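Protein argonaute (Aquifex aeolicus, PDB 1YVU) cleaves target RNA as a DNA-guided endonuclease, using short single-stranded DNA guides to pair with the target and preferring magnesium as the cofactor. Local coordinates at residues H156-K160 with N602-F606; Q164-Q170 with A252-V258; N179-I183 with R195-V199. One frame throughout, in Å; residues are numbered along the deposited sequence.

Contact 1. Residues H156-K160 with N602-F606; sequences HLDLK and NNPRF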
ATOM      1  N   HIS A 156      17.896   5.923   1.387  1.00 25.24           N
ATOM      2  CA  HIS A 156      17.048   4.933   0.785  1.00 27.72           C
ATOM      3  C   HIS A 156      16.772   5.543  -0.588  1.00 33.78           C
ATOM      4  O   HIS A 156      16.172   6.631  -0.687  1.00 31.69           O
ATOM      5  CB  HIS A 156      15.757   4.780   1.580  1.00 21.11           C
ATOM      6  CG  HIS A 156      14.681   4.039   0.857  1.00 27.98           C
ATOM      7  ND1 HIS A 156      14.928   3.280  -0.267  1.00 25.40           N
ATOM      8  CD2 HIS A 156      13.342   4.001   1.053  1.00 29.82           C
ATOM      9  CE1 HIS A 156      13.786   2.816  -0.746  1.00 30.03           C
ATOM     10  NE2 HIS A 156      12.811   3.236   0.039  1.00 38.35           N
ATOM     11  N   LEU A 157      17.249   4.844  -1.622  1.00 34.65           N
ATOM     12  CA  LEU A 157      17.071   5.286  -2.993  1.00 35.85           C
ATOM     13  C   LEU A 157      16.510   4.205  -3.906  1.00 34.24           C
ATOM     14  O   LEU A 157      17.046   3.100  -3.997  1.00 35.39           O
ATOM     15  CB  LEU A 157      18.391   5.836  -3.526  1.00 34.06           C
ATOM     16  CG  LEU A 157      18.607   6.293  -4.972  1.00 32.09           C
ATOM     17  CD1 LEU A 157      17.512   7.177  -5.512  1.00 32.55           C
ATOM     18  CD2 LEU A 157      19.906   7.038  -4.983  1.00 37.66           C
ATOM     19  N   ASP A 158      15.438   4.556  -4.601  1.00 37.46           N
ATOM     20  CA  ASP A 158      14.794   3.634  -5.514  1.00 39.80           C
ATOM     21  C   ASP A 158      14.467   4.323  -6.834  1.00 42.03           C
ATOM     22  O   ASP A 158      14.549   5.554  -6.955  1.00 41.27           O
ATOM     23  CB  ASP A 158      13.506   3.072  -4.881  1.00 42.06           C
ATOM     24  CG  ASP A 158      13.230   1.612  -5.266  1.00 40.63           C
ATOM     25  OD1 ASP A 158      13.605   1.169  -6.382  1.00 27.63           O
ATOM     26  OD2 ASP A 158      12.626   0.913  -4.424  1.00 44.26           O
ATOM     27  N   LEU A 159      14.093   3.484  -7.804  1.00 38.94           N
ATOM     28  CA  LEU A 159      13.708   3.878  -9.153  1.00 39.42           C
ATOM     29  C   LEU A 159      12.475   3.082  -9.548  1.00 37.65           C
ATOM     30  O   LEU A 159      12.508   1.854  -9.637  1.00 32.96           O
ATOM     31  CB  LEU A 159      14.841   3.595 -10.141  1.00 36.59           C
ATOM     32  CG  LEU A 159      14.548   4.049 -11.563  1.00 35.99           C
ATOM     33  CD1 LEU A 159      14.739   5.542 -11.691  1.00 43.29           C
ATOM     34  CD2 LEU A 159      15.463   3.336 -12.488  1.00 39.89           C
ATOM     35  N   LYS A 160      11.365   3.779  -9.715  1.00 36.96           N
ATOM     36  CA  LYS A 160      10.135   3.118 -10.114  1.00 49.02           C
ATOM     37  C   LYS A 160       9.655   3.720 -11.435  1.00 44.35           C
ATOM     38  O   LYS A 160      10.229   4.702 -11.895  1.00 44.89           O
ATOM     39  CB  LYS A 160       9.112   3.211  -8.971  1.00 55.52           C
ATOM     40  CG  LYS A 160       9.546   2.368  -7.744  1.00 70.15           C
ATOM     41  CD  LYS A 160       8.706   2.541  -6.477  1.00 76.90           C
ATOM     42  CE  LYS A 160       9.310   1.694  -5.341  1.00 78.87           C
ATOM     43  NZ  LYS A 160       8.539   1.726  -4.072  1.00 69.28           N
ATOM     44  N   ASN A 602       6.436   1.116  -0.955  1.00 26.60           N
ATOM     45  CA  ASN A 602       7.680   1.903  -1.055  1.00 24.61           C
ATOM     46  C   ASN A 602       8.846   1.654  -0.075  1.00 24.46           C
ATOM     47  O   ASN A 602       9.614   2.563   0.309  1.00 26.40           O
ATOM     48  CB  ASN A 602       7.348   3.402  -1.165  1.00 29.59           C
ATOM     49  CG  ASN A 602       6.248   3.688  -2.183  1.00 27.09           C
ATOM     50  OD1 ASN A 602       6.193   3.079  -3.249  1.00 28.17           O
ATOM     51  ND2 ASN A 602       5.346   4.590  -1.833  1.00 29.33           N
ATOM     52  N   ASN A 603       9.039   0.377   0.214  1.00 26.08           N
ATOM     53  CA  ASN A 603      10.057  -0.085   1.137  1.00 21.11           C
ATOM     54  C   ASN A 603      11.380  -0.419   0.451  1.00 17.60           C
ATOM     55  O   ASN A 603      11.444  -0.470  -0.786  1.00 21.89           O
ATOM     56  CB  ASN A 603       9.509  -1.326   1.850  1.00 16.23           C
ATOM     57  CG  ASN A 603       8.312  -1.014   2.703  1.00 16.30           C
ATOM     58  OD1 ASN A 603       8.280  -0.022   3.445  1.00  2.31           O
ATOM     59  ND2 ASN A 603       7.302  -1.860   2.595  1.00 15.21           N
ATOM     60  N   PRO A 604      12.480  -0.531   1.232  1.00 19.83           N
ATOM     61  CA  PRO A 604      13.774  -0.871   0.633  1.00 23.35           C
ATOM     62  C   PRO A 604      13.731  -2.338   0.235  1.00 23.57           C
ATOM     63  O   PRO A 604      13.314  -3.187   1.030  1.00 26.86           O
ATOM     64  CB  PRO A 604      14.743  -0.641   1.779  1.00 24.68           C
ATOM     65  CG  PRO A 604      14.120   0.459   2.532  1.00 19.84           C
ATOM     66  CD  PRO A 604      12.693   0.024   2.585  1.00 17.73           C
ATOM     67  N   ARG A 605      14.089  -2.605  -1.020  1.00 22.72           N
ATOM     68  CA  ARG A 605      14.075  -3.951  -1.568  1.00 23.83           C
ATOM     69  C   ARG A 605      15.289  -4.786  -1.165  1.00 18.59           C
ATOM     70  O   ARG A 605      16.178  -4.271  -0.491  1.00 16.93           O
ATOM     71  CB  ARG A 605      13.877  -3.890  -3.089  1.00 27.27           C
ATOM     72  CG  ARG A 605      12.464  -3.406  -3.529  1.00 32.31           C
ATOM     73  CD  ARG A 605      12.083  -3.893  -4.946  1.00 34.38           C
ATOM     74  NE  ARG A 605      11.369  -2.886  -5.730  1.00 38.86           N
ATOM     75  CZ  ARG A 605      11.953  -1.863  -6.360  1.00 38.53           C
ATOM     76  NH1 ARG A 605      13.273  -1.720  -6.309  1.00 40.19           N
ATOM     77  NH2 ARG A 605      11.223  -0.954  -6.998  1.00 32.99           N
ATOM     78  N   PHE A 606      15.207  -6.098  -1.410  1.00 20.75           N
ATOM     79  CA  PHE A 606      16.290  -7.052  -1.132  1.00 25.50           C
ATOM     80  C   PHE A 606      16.778  -7.585  -2.477  1.00 31.13           C
ATOM     81  O   PHE A 606      15.977  -8.054  -3.313  1.00 37.92           O
ATOM     82  CB  PHE A 606      15.824  -8.250  -0.319  1.00 23.83           C
ATOM     83  CG  PHE A 606      15.586  -7.960   1.142  1.00 18.36           C
ATOM     84  CD1 PHE A 606      14.286  -7.973   1.658  1.00 24.25           C
ATOM     85  CD2 PHE A 606      16.653  -7.774   2.044  1.00 18.83           C
ATOM     86  CE1 PHE A 606      14.046  -7.808   3.049  1.00 10.79           C
ATOM     87  CE2 PHE A 606      16.404  -7.608   3.455  1.00 10.65           C
ATOM     88  CZ  PHE A 606      15.108  -7.630   3.937  1.00  2.00           C
TER

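Contact 2. Residues Q164-Q170 with A252-V258; sequences QPFETLQ and ATILKPV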
ATOM      1  N   GLN A 164       2.083   6.488 -17.578  1.00 44.38           N
ATOM      2  CA  GLN A 164       1.316   7.670 -17.930  1.00 50.70           C
ATOM      3  C   GLN A 164       1.075   7.793 -19.425  1.00 52.64           C
ATOM      4  O   GLN A 164       1.938   7.401 -20.196  1.00 55.94           O
ATOM      5  CB  GLN A 164       2.076   8.922 -17.455  1.00 51.96           C
ATOM      6  CG  GLN A 164       1.823   9.320 -16.003  1.00 51.07           C
ATOM      7  CD  GLN A 164       2.617  10.517 -15.567  1.00 58.23           C
ATOM      8  OE1 GLN A 164       3.057  11.328 -16.373  1.00 55.62           O
ATOM      9  NE2 GLN A 164       2.797  10.640 -14.273  1.00 60.09           N
ATOM     10  N   PRO A 165      -0.117   8.289 -19.853  1.00 58.42           N
ATOM     11  CA  PRO A 165      -0.446   8.468 -21.278  1.00 57.27           C
ATOM     12  C   PRO A 165       0.171   9.767 -21.808  1.00 60.58           C
ATOM     13  O   PRO A 165       0.432  10.695 -21.039  1.00 61.89           O
ATOM     14  CB  PRO A 165      -1.976   8.586 -21.278  1.00 61.70           C
ATOM     15  CG  PRO A 165      -2.386   7.923 -20.027  1.00 63.78           C
ATOM     16  CD  PRO A 165      -1.357   8.414 -19.062  1.00 63.95           C
ATOM     17  N   PHE A 166       0.375   9.827 -23.122  1.00 59.32           N
ATOM     18  CA  PHE A 166       0.955  10.999 -23.775  1.00 62.37           C
ATOM     19  C   PHE A 166      -0.003  12.174 -23.677  1.00 65.80           C
ATOM     20  O   PHE A 166       0.407  13.325 -23.462  1.00 64.42           O
ATOM     21  CB  PHE A 166       1.243  10.677 -25.251  1.00 70.04           C
ATOM     22  CG  PHE A 166       2.618  10.105 -25.494  1.00 71.61           C
ATOM     23  CD1 PHE A 166       2.934   8.788 -25.097  1.00 74.96           C
ATOM     24  CD2 PHE A 166       3.622  10.891 -26.105  1.00 76.29           C
ATOM     25  CE1 PHE A 166       4.245   8.252 -25.303  1.00 69.06           C
ATOM     26  CE2 PHE A 166       4.944  10.377 -26.323  1.00 75.92           C
ATOM     27  CZ  PHE A 166       5.250   9.049 -25.916  1.00 71.62           C
ATOM     28  N   GLU A 167      -1.289  11.828 -23.724  1.00 62.28           N
ATOM     29  CA  GLU A 167      -2.383  12.779 -23.670  1.00 61.19           C
ATOM     30  C   GLU A 167      -2.563  13.308 -22.276  1.00 53.26           C
ATOM     31  O   GLU A 167      -2.400  12.595 -21.290  1.00 53.78           O
ATOM     32  CB  GLU A 167      -3.695  12.130 -24.117  1.00 68.34           C
ATOM     33  CG  GLU A 167      -3.634  11.285 -25.401  1.00 67.90           C
ATOM     34  CD  GLU A 167      -3.849   9.808 -25.123  1.00 69.84           C
ATOM     35  OE1 GLU A 167      -4.966   9.444 -24.702  1.00 73.80           O
ATOM     36  OE2 GLU A 167      -2.906   9.012 -25.317  1.00 73.23           O
ATOM     37  N   THR A 168      -2.921  14.576 -22.229  1.00 52.19           N
ATOM     38  CA  THR A 168      -3.176  15.319 -21.009  1.00 43.87           C
ATOM     39  C   THR A 168      -4.578  14.915 -20.525  1.00 40.24           C
ATOM     40  O   THR A 168      -5.278  14.170 -21.216  1.00 36.11           O
ATOM     41  CB  THR A 168      -3.118  16.818 -21.380  1.00 45.53           C
ATOM     42  OG1 THR A 168      -1.791  17.139 -21.804  1.00 45.65           O
ATOM     43  CG2 THR A 168      -3.479  17.697 -20.266  1.00 43.11           C
ATOM     44  N   LEU A 169      -4.958  15.351 -19.326  1.00 35.51           N
ATOM     45  CA  LEU A 169      -6.294  15.070 -18.808  1.00 32.37           C
ATOM     46  C   LEU A 169      -7.278  15.982 -19.553  1.00 30.35           C
ATOM     47  O   LEU A 169      -8.414  15.603 -19.739  1.00 25.86           O
ATOM     48  CB  LEU A 169      -6.376  15.268 -17.286  1.00 33.67           C
ATOM     49  CG  LEU A 169      -7.622  14.746 -16.531  1.00 31.80           C
ATOM     50  CD1 LEU A 169      -7.708  13.259 -16.643  1.00 31.58           C
ATOM     51  CD2 LEU A 169      -7.614  15.108 -15.075  1.00 22.88           C
ATOM     52  N   GLN A 170      -6.797  17.127 -20.055  1.00 34.07           N
ATOM     53  CA  GLN A 170      -7.603  18.072 -20.852  1.00 31.28           C
ATOM     54  C   GLN A 170      -7.863  17.497 -22.261  1.00 33.45           C
ATOM     55  O   GLN A 170      -9.011  17.439 -22.699  1.00 32.51           O
ATOM     56  CB  GLN A 170      -6.898  19.439 -20.956  1.00 28.73           C
ATOM     57  CG  GLN A 170      -7.712  20.593 -21.554  1.00 27.95           C
ATOM     58  CD  GLN A 170      -9.064  20.801 -20.898  1.00 34.48           C
ATOM     59  OE1 GLN A 170      -9.166  21.101 -19.703  1.00 37.52           O
ATOM     60  NE2 GLN A 170     -10.118  20.649 -21.687  1.00 35.07           N
ATOM     61  N   ALA A 252      -6.816  20.906 -15.656  1.00 18.31           N
ATOM     62  CA  ALA A 252      -6.740  19.660 -16.414  1.00 15.58           C
ATOM     63  C   ALA A 252      -5.587  19.633 -17.410  1.00 22.29           C
ATOM     64  O   ALA A 252      -5.130  18.569 -17.827  1.00 20.97           O
ATOM     65  CB  ALA A 252      -8.037  19.429 -17.130  1.00 18.99           C
ATOM     66  N   THR A 253      -5.091  20.826 -17.722  1.00 25.86           N
ATOM     67  CA  THR A 253      -3.990  21.042 -18.652  1.00 31.99           C
ATOM     68  C   THR A 253      -2.643  20.495 -18.188  1.00 34.25           C
ATOM     69  O   THR A 253      -1.821  20.093 -19.017  1.00 38.14           O
ATOM     70  CB  THR A 253      -3.829  22.533 -19.006  1.00 34.06           C
ATOM     71  OG1 THR A 253      -3.553  23.290 -17.811  1.00 37.39           O
ATOM     72  CG2 THR A 253      -5.095  23.057 -19.712  1.00 24.12           C
ATOM     73  N   ILE A 254      -2.410  20.463 -16.880  1.00 36.01           N
ATOM     74  CA  ILE A 254      -1.145  19.942 -16.382  1.00 40.91           C
ATOM     75  C   ILE A 254      -1.296  18.583 -15.719  1.00 44.27           C
ATOM     76  O   ILE A 254      -0.352  18.097 -15.091  1.00 51.78           O
ATOM     77  CB  ILE A 254      -0.443  20.897 -15.392  1.00 38.76           C
ATOM     78  CG1 ILE A 254      -1.399  21.289 -14.262  1.00 35.86           C
ATOM     79  CG2 ILE A 254       0.211  22.044 -16.147  1.00 35.98           C
ATOM     80  CD1 ILE A 254      -0.726  21.372 -12.941  1.00 37.40           C
ATOM     81  N   LEU A 255      -2.475  17.975 -15.833  1.00 47.43           N
ATOM     82  CA  LEU A 255      -2.699  16.667 -15.227  1.00 44.80           C
ATOM     83  C   LEU A 255      -2.581  15.534 -16.214  1.00 41.57           C
ATOM     84  O   LEU A 255      -3.164  15.563 -17.294  1.00 43.96           O
ATOM     85  CB  LEU A 255      -4.056  16.598 -14.534  1.00 35.72           C
ATOM     86  CG  LEU A 255      -4.207  17.463 -13.297  1.00 31.87           C
ATOM     87  CD1 LEU A 255      -5.657  17.605 -12.921  1.00 32.41           C
ATOM     88  CD2 LEU A 255      -3.419  16.862 -12.178  1.00 38.56           C
ATOM     89  N   LYS A 256      -1.765  14.560 -15.837  1.00 43.46           N
ATOM     90  CA  LYS A 256      -1.556  13.367 -16.625  1.00 39.64           C
ATOM     91  C   LYS A 256      -2.030  12.206 -15.749  1.00 32.69           C
ATOM     92  O   LYS A 256      -1.787  12.221 -14.548  1.00 34.64           O
ATOM     93  CB  LYS A 256      -0.071  13.220 -16.983  1.00 45.81           C
ATOM     94  CG  LYS A 256       0.313  13.691 -18.409  1.00 52.14           C
ATOM     95  CD  LYS A 256       1.791  13.321 -18.711  1.00 63.89           C
ATOM     96  CE  LYS A 256       2.195  13.415 -20.195  1.00 58.36           C
ATOM     97  NZ  LYS A 256       3.414  12.567 -20.506  1.00 60.28           N
ATOM     98  N   PRO A 257      -2.842  11.281 -16.304  1.00 36.27           N
ATOM     99  CA  PRO A 257      -3.349  10.112 -15.566  1.00 31.70           C
ATOM    100  C   PRO A 257      -2.275   9.122 -15.230  1.00 33.08           C
ATOM    101  O   PRO A 257      -1.271   9.032 -15.920  1.00 28.86           O
ATOM    102  CB  PRO A 257      -4.338   9.491 -16.538  1.00 28.24           C
ATOM    103  CG  PRO A 257      -4.885  10.690 -17.218  1.00 40.77           C
ATOM    104  CD  PRO A 257      -3.651  11.488 -17.519  1.00 36.70           C
ATOM    105  N   VAL A 258      -2.490   8.403 -14.138  1.00 37.22           N
ATOM    106  CA  VAL A 258      -1.558   7.380 -13.665  1.00 37.98           C
ATOM    107  C   VAL A 258      -2.284   6.014 -13.808  1.00 39.77           C
ATOM    108  O   VAL A 258      -3.382   5.829 -13.258  1.00 42.73           O
ATOM    109  CB  VAL A 258      -1.112   7.711 -12.205  1.00 32.21           C
ATOM    110  CG1 VAL A 258      -0.324   6.576 -11.608  1.00 44.10           C
ATOM    111  CG2 VAL A 258      -0.248   8.972 -12.190  1.00 34.07           C
TER

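Contact 3. Residues N179-I183 with R195-V199; sequences NPKRI and RVQDV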
ATOM      1  N   ASN A 179     -15.694   7.862 -17.492  1.00102.02           N
ATOM      2  CA  ASN A 179     -15.805   8.084 -16.028  1.00 98.78           C
ATOM      3  C   ASN A 179     -14.568   8.630 -15.292  1.00 92.32           C
ATOM      4  O   ASN A 179     -13.687   7.866 -14.876  1.00 89.03           O
ATOM      5  CB  ASN A 179     -16.322   6.815 -15.365  1.00103.93           C
ATOM      6  CG  ASN A 179     -17.536   6.275 -16.072  1.00104.15           C
ATOM      7  OD1 ASN A 179     -18.613   6.866 -16.013  1.00106.57           O
ATOM      8  ND2 ASN A 179     -17.350   5.186 -16.819  1.00102.24           N
ATOM      9  N   PRO A 180     -14.540   9.962 -15.053  1.00 89.44           N
ATOM     10  CA  PRO A 180     -13.450  10.684 -14.384  1.00 86.70           C
ATOM     11  C   PRO A 180     -13.098  10.391 -12.922  1.00 82.79           C
ATOM     12  O   PRO A 180     -11.929  10.437 -12.556  1.00 79.61           O
ATOM     13  CB  PRO A 180     -13.856  12.144 -14.583  1.00 86.28           C
ATOM     14  CG  PRO A 180     -15.346  12.098 -14.468  1.00 86.48           C
ATOM     15  CD  PRO A 180     -15.691  10.874 -15.280  1.00 87.94           C
ATOM     16  N   LYS A 181     -14.096  10.074 -12.099  1.00 81.83           N
ATOM     17  CA  LYS A 181     -13.875   9.823 -10.675  1.00 87.68           C
ATOM     18  C   LYS A 181     -13.107   8.562 -10.354  1.00 87.45           C
ATOM     19  O   LYS A 181     -13.269   7.534 -11.028  1.00 86.83           O
ATOM     20  CB  LYS A 181     -15.189   9.900  -9.907  1.00 84.16           C
ATOM     21  CG  LYS A 181     -15.717  11.314  -9.950  1.00 89.53           C
ATOM     22  CD  LYS A 181     -17.103  11.458  -9.406  1.00 94.37           C
ATOM     23  CE  LYS A 181     -17.551  12.903  -9.563  1.00 95.35           C
ATOM     24  NZ  LYS A 181     -18.551  13.302  -8.538  1.00 99.97           N
ATOM     25  N   ARG A 182     -12.235   8.704  -9.347  1.00 82.40           N
ATOM     26  CA  ARG A 182     -11.326   7.668  -8.832  1.00 84.32           C
ATOM     27  C   ARG A 182     -10.103   7.485  -9.717  1.00 79.12           C
ATOM     28  O   ARG A 182      -9.368   6.495  -9.585  1.00 83.50           O
ATOM     29  CB  ARG A 182     -12.011   6.296  -8.636  1.00 91.41           C
ATOM     30  CG  ARG A 182     -13.022   6.238  -7.520  1.00100.09           C
ATOM     31  CD  ARG A 182     -13.713   4.892  -7.483  1.00101.46           C
ATOM     32  NE  ARG A 182     -14.813   4.907  -6.526  1.00103.57           N
ATOM     33  CZ  ARG A 182     -14.683   4.798  -5.203  1.00106.81           C
ATOM     34  NH1 ARG A 182     -13.486   4.656  -4.625  1.00100.15           N
ATOM     35  NH2 ARG A 182     -15.773   4.833  -4.449  1.00108.96           N
ATOM     36  N   ILE A 183      -9.893   8.417 -10.637  1.00 75.52           N
ATOM     37  CA  ILE A 183      -8.753   8.320 -11.525  1.00 72.28           C
ATOM     38  C   ILE A 183      -7.577   9.038 -10.901  1.00 71.52           C
ATOM     39  O   ILE A 183      -7.655  10.220 -10.582  1.00 72.23           O
ATOM     40  CB  ILE A 183      -9.080   8.822 -12.954  1.00 73.01           C
ATOM     41  CG1 ILE A 183     -10.012   7.808 -13.623  1.00 79.76           C
ATOM     42  CG2 ILE A 183      -7.804   8.999 -13.792  1.00 73.53           C
ATOM     43  CD1 ILE A 183     -10.468   8.177 -15.015  1.00 76.86           C
ATOM     44  N   ARG A 195      -6.537  11.262  -6.394  1.00 45.33           N
ATOM     45  CA  ARG A 195      -7.708  10.768  -7.134  1.00 50.57           C
ATOM     46  C   ARG A 195      -8.676  11.891  -7.402  1.00 48.03           C
ATOM     47  O   ARG A 195      -8.955  12.683  -6.512  1.00 48.05           O
ATOM     48  CB  ARG A 195      -8.454   9.655  -6.383  1.00 55.30           C
ATOM     49  CG  ARG A 195      -7.733   8.338  -6.226  1.00 69.69           C
ATOM     50  CD  ARG A 195      -8.723   7.220  -5.954  1.00 71.15           C
ATOM     51  NE  ARG A 195      -8.077   5.979  -5.528  1.00 79.56           N
ATOM     52  CZ  ARG A 195      -8.687   4.998  -4.858  1.00 82.76           C
ATOM     53  NH1 ARG A 195      -9.977   5.090  -4.534  1.00 90.77           N
ATOM     54  NH2 ARG A 195      -7.991   3.940  -4.459  1.00 90.14           N
ATOM     55  N   VAL A 196      -9.247  11.901  -8.604  1.00 54.04           N
ATOM     56  CA  VAL A 196     -10.198  12.938  -9.023  1.00 55.92           C
ATOM     57  C   VAL A 196     -11.503  12.896  -8.229  1.00 62.48           C
ATOM     58  O   VAL A 196     -12.135  11.839  -8.102  1.00 69.68           O
ATOM     59  CB  VAL A 196     -10.512  12.853 -10.548  1.00 55.20           C
ATOM     60  CG1 VAL A 196     -11.449  13.957 -10.971  1.00 52.34           C
ATOM     61  CG2 VAL A 196      -9.247  12.962 -11.359  1.00 50.34           C
ATOM     62  N   GLN A 197     -11.878  14.060  -7.697  1.00 65.87           N
ATOM     63  CA  GLN A 197     -13.102  14.213  -6.919  1.00 72.36           C
ATOM     64  C   GLN A 197     -14.199  14.956  -7.697  1.00 72.65           C
ATOM     65  O   GLN A 197     -15.321  14.440  -7.829  1.00 70.57           O
ATOM     66  CB  GLN A 197     -12.810  14.924  -5.586  1.00 79.35           C
ATOM     67  CG  GLN A 197     -14.025  14.965  -4.647  1.00 89.88           C
ATOM     68  CD  GLN A 197     -13.768  15.588  -3.285  1.00 94.91           C
ATOM     69  OE1 GLN A 197     -12.641  15.988  -2.930  1.00 94.64           O
ATOM     70  NE2 GLN A 197     -14.835  15.667  -2.504  1.00 94.91           N
ATOM     71  N   ASP A 198     -13.866  16.164  -8.176  1.00 74.21           N
ATOM     72  CA  ASP A 198     -14.784  17.041  -8.930  1.00 74.01           C
ATOM     73  C   ASP A 198     -14.145  17.688 -10.162  1.00 69.81           C
ATOM     74  O   ASP A 198     -12.984  18.107 -10.122  1.00 67.29           O
ATOM     75  CB  ASP A 198     -15.305  18.174  -8.029  1.00 78.67           C
ATOM     76  CG  ASP A 198     -16.748  17.966  -7.560  1.00 82.61           C
ATOM     77  OD1 ASP A 198     -17.279  16.829  -7.608  1.00 78.03           O
ATOM     78  OD2 ASP A 198     -17.352  18.971  -7.122  1.00 84.60           O
ATOM     79  N   VAL A 199     -14.925  17.760 -11.245  1.00 66.04           N
ATOM     80  CA  VAL A 199     -14.510  18.385 -12.504  1.00 56.71           C
ATOM     81  C   VAL A 199     -15.558  19.426 -12.877  1.00 57.71           C
ATOM     82  O   VAL A 199     -16.776  19.179 -12.782  1.00 58.32           O
ATOM     83  CB  VAL A 199     -14.343  17.356 -13.688  1.00 55.17           C
ATOM     84  CG1 VAL A 199     -14.064  18.071 -15.005  1.00 49.99           C
ATOM     85  CG2 VAL A 199     -13.180  16.428 -13.438  1.00 53.49           C
TER
HETATM   86  O   HOH W   1     -16.324  12.272  -6.532  1.00 23.32           O

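Contact 1. Residues H156-K160 with N602-F606
H156 and P604 mark the nearest backbone approach, 6.7 Å from CA to CA, where loop 602-606 passes strand residues 156-160 with end-to-end directions 104° apart, and side chains rather than strand pairing carry the contact. P604 CG sits almost on the ring normal, 3.8 Å from the centroid of the H156 ring, in a CH-pi contact. At the ring's edge, H156 NE2 donates in the ring plane to N602 O over 3.3 Å, a nearly straight bond; CG anti to the backbone N (chi1 165°) sends the ring to this partner. D158 OD1 forms a salt bridge with R605 NH1 at 2.9 Å. The carboxylate and guanidinium planes are 83° apart, with OD2 over the guanidinium face, and the bonds from R605 NH1 and NH2 to D158 OD1 are both weak. L159 N also donates to D158 OD1 (2.8 Å), which helps hold the carboxylate's rotation. The extended chain of K160 runs past R605 and ends in a hydrogen bond from NZ to N602 OD1 at 2.8 Å. Linker L1 thus meets the PIWI domain mainly through polar groups, and the buried D158 carboxylate probably offsets the positive charge of R605, K160 and nearby R283.

Contact 2. Residues Q164-Q170 with A252-V258
Q164 lays its side chain across K256 at about a right angle, with OE1 3.3 Å from K256 CD. Closer to the backbone, Q164 CG rests against P257 O, and at the far end NE2 faces V258 CG2. An alanine in place of Q164 lacks CG and the amide, and would probably leave the K256 methylenes and V258 CG2 without this cover. P165 CD is 4.1 Å from P257 CB, while the extended chain brings K256 CE to 3.3 Å from P165 O. This is where the long linker L1 strand 153-165 gives way to the PAZ domain: strand 255-257 is an edge strand of the five-stranded antiparallel PAZ sheet, and the incoming chain turns over it into helix 169-175. T168 occupies the N-cap position, yet its side chain makes no capping bond. Instead L169 N, in the first turn, donates to L255 O over 2.7 Å, approaching close to the C=O direction (166° at O). Q170 N adds a weak bond to A252 O at 3.1 Å. L169 has CG anti to the backbone N (chi1 -168°), which sets its branches over the strand: CD2 lies alongside L255 CD1 at 3.8 Å, and CD1 touches P257 CG at 3.9 Å. Q170 runs beside T253, Q170 CG next to T253 CG2, before its bent chain brings OE1 near A252 CB and to a hydrogen bond from F240 N.

Contact 3. Residues N179-I183 with R195-V199
K181 runs alongside the backbone of strand residues 196-198, and its atoms can be followed one by one. K181 CB is 4.0 Å from V196 O. CG and CD each pass Q197 O, and CE comes nearest to that oxygen among the side-chain atoms. The chain is extended beyond CG, with CG anti to the carbonyl carbon (chi1 -66°), which keeps it beside the strand. At the tip, K181 NZ faces D198 OD1 at 3.9 Å, a long salt bridge between side chains that point the same way. A water joins the two segments as well: it donates to Q197 O at 2.7 Å and accepts a weak bond from K181 NZ.

K181 and R182 are the central residues of a type II beta turn from P180 to I183, R182 taking the positive phi (79°) of its third position. The turn meets the strand by backbone bonds: V196 N donates to I183 O at 3.0 Å, and R182 N reaches V196 O at 3.4 Å in a straight but weak bond. Between them V196 points its side chain at the turn, CB near P180 O and CG2 4.4 Å from I183 CB. R182 and R195 bring their NH1 atoms to 3.5 Å edge to edge, guanidinium planes 57° apart. With R184 and R691 close by, this gathering of arginines near the metal site is consistent with a surface for nucleic-acid phosphates.

Q197 and D198 both face V243, forming a classic beta bulge toward strand 240-244, against which V196 and V199 also pack through V242 and F240. The turn follows helix 169-175, through a loop in which F178 touches I183, and leads into strand 184-187, the other antiparallel neighbour of strand 194-201 in the PAZ sheet.

How the contacts relate
Strand 153-165 ties contact 1 to contact 2: its middle meets the PIWI domain, its end reaches the PAZ domain, and the contact centres are 26 Å apart. Contacts 2 and 3 reach the same PAZ sheet, through strands 255-257 and 194-201, with centres 13 Å and nearest atoms about 4 Å apart, though they do not touch. Contact 3 stays about 14 Å from contact 1 by nearest atoms. Contact 3 lies closer to the metal site than contact 1: the N602 side chain is about 13 Å from the bound calcium, while that of R195 is about 9 Å from it and about 7 Å from the side chain of its ligand D683. Contact 2 is remote from the annotated sites.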